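Local structure of transcriptional regulator, MarR family (Neisseria meningitidis serogroup B, 3G3Z) at the interface of chains A and B. The protein probably binds DNA as a dimeric transcription factor of the MarR family, regulating transcription through winged helix-turn-helix domains. Sequence-based numbering; all coordinates share one arbitrary frame. Chains: chain A/B, Transcriptional regulator, MarR family.

The interface of chains A and B. Residues chain A 122, 126; chain B 5, 8-9, 12.
The helical dimerisation region of this MarR-family regulator brings the C-terminal helix 119-142 of chain A against the N-terminal helix 5-26 of chain B. A:Phe126 points its ring at one side of the chain B helix, between B:Gln5, B:Gln8, B:Leu9 and B:Arg12. The rim of the ring meets the helix itself: A:Phe126 CZ is 3.7 Å from B:Gln5 O, a backbone carbonyl, and A:Phe126 CE1 is 3.8 Å from B:Leu9 CA. B:Gln8 lies at the CE2 side. B:Gln8 CB is 3.5 Å from A:Phe126 CE2, and its amide oxygen OE1 also approaches that edge carbon, with the amide plane turned 54° from the ring. The B:Arg12 guanidinium stacks over part of one face of the A:Phe126 ring, toward CB and CG. The two planes are almost parallel, 6° apart. B:Arg12 NH1 stands 3.9 Å from the A:Phe126 ring centroid, a cation-pi contact. B:Arg12 NH1 also donates a hydrogen bond to the backbone B:Gln8 O (3.0 Å), which ties the stacked group to its own helix. NH1 approaches from above the B:Gln8 carbonyl plane, while B:Gln8 O lies close to the plane of the guanidinium. B:Arg12 NE makes a weak hydrogen bond to the backbone O of A:Phe126. One turn earlier, A:Thr122 meets the B:Gln5 amide loosely, with A:Thr122 CG2 3.8 Å from B:Gln5 OE1 and OG1 at a similar distance. The bend of B:Gln5 at chi2 (-112°) brings its amide there. The two-fold symmetry repeats this patch with the chains exchanged.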
# COMPACT_ATOMS: atom_id res chain seq x y z
N THR A 122 5.08 -11.11 15.00
CA THR A 122 5.64 -10.35 13.87
C THR A 122 6.19 -11.29 12.79
O THR A 122 5.95 -11.09 11.60
CB THR A 122 6.75 -9.38 14.34
OG1 THR A 122 6.19 -8.43 15.27
CG2 THR A 122 7.34 -8.63 13.16
N PHE A 126 4.83 -11.81 8.97
CA PHE A 126 5.75 -11.71 7.83
C PHE A 126 5.69 -12.94 6.93
O PHE A 126 5.68 -12.81 5.70
CB PHE A 126 7.20 -11.49 8.30
CG PHE A 126 7.47 -10.13 8.89
CD1 PHE A 126 6.53 -9.10 8.81
CD2 PHE A 126 8.69 -9.87 9.51
CE1 PHE A 126 6.79 -7.85 9.35
CE2 PHE A 126 8.96 -8.61 10.05
CZ PHE A 126 8.01 -7.60 9.97
N GLN B 5 12.47 -3.88 12.33
CA GLN B 5 11.17 -4.54 12.12
C GLN B 5 10.23 -3.71 11.24
O GLN B 5 9.51 -4.25 10.38
CB GLN B 5 10.47 -4.81 13.46
CG GLN B 5 11.29 -5.55 14.50
CD GLN B 5 10.76 -6.94 14.78
OE1 GLN B 5 9.86 -7.13 15.61
NE2 GLN B 5 11.33 -7.93 14.11
N GLN B 8 11.37 -4.15 7.75
CA GLN B 8 10.90 -5.45 7.32
C GLN B 8 9.41 -5.45 6.99
O GLN B 8 8.98 -6.13 6.07
CB GLN B 8 11.17 -6.49 8.39
CG GLN B 8 12.63 -6.80 8.66
CD GLN B 8 12.76 -7.82 9.77
OE1 GLN B 8 12.12 -8.87 9.72
NE2 GLN B 8 13.55 -7.51 10.79
N LEU B 9 8.63 -4.67 7.74
CA LEU B 9 7.20 -4.58 7.51
C LEU B 9 6.91 -3.70 6.30
O LEU B 9 6.17 -4.09 5.40
CB LEU B 9 6.48 -4.04 8.75
CG LEU B 9 5.07 -3.47 8.54
CD1 LEU B 9 4.05 -4.58 8.37
CD2 LEU B 9 4.65 -2.54 9.68
N ARG B 12 7.69 -5.19 2.84
CA ARG B 12 6.68 -6.25 2.66
C ARG B 12 5.30 -5.77 2.25
O ARG B 12 4.77 -6.25 1.25
CB ARG B 12 6.51 -7.05 3.93
CG ARG B 12 7.34 -8.26 3.97
CD ARG B 12 7.01 -9.12 5.18
NE ARG B 12 7.92 -10.25 5.18
CZ ARG B 12 9.17 -10.20 5.60
NH1 ARG B 12 9.66 -9.07 6.10
NH2 ARG B 12 9.93 -11.29 5.53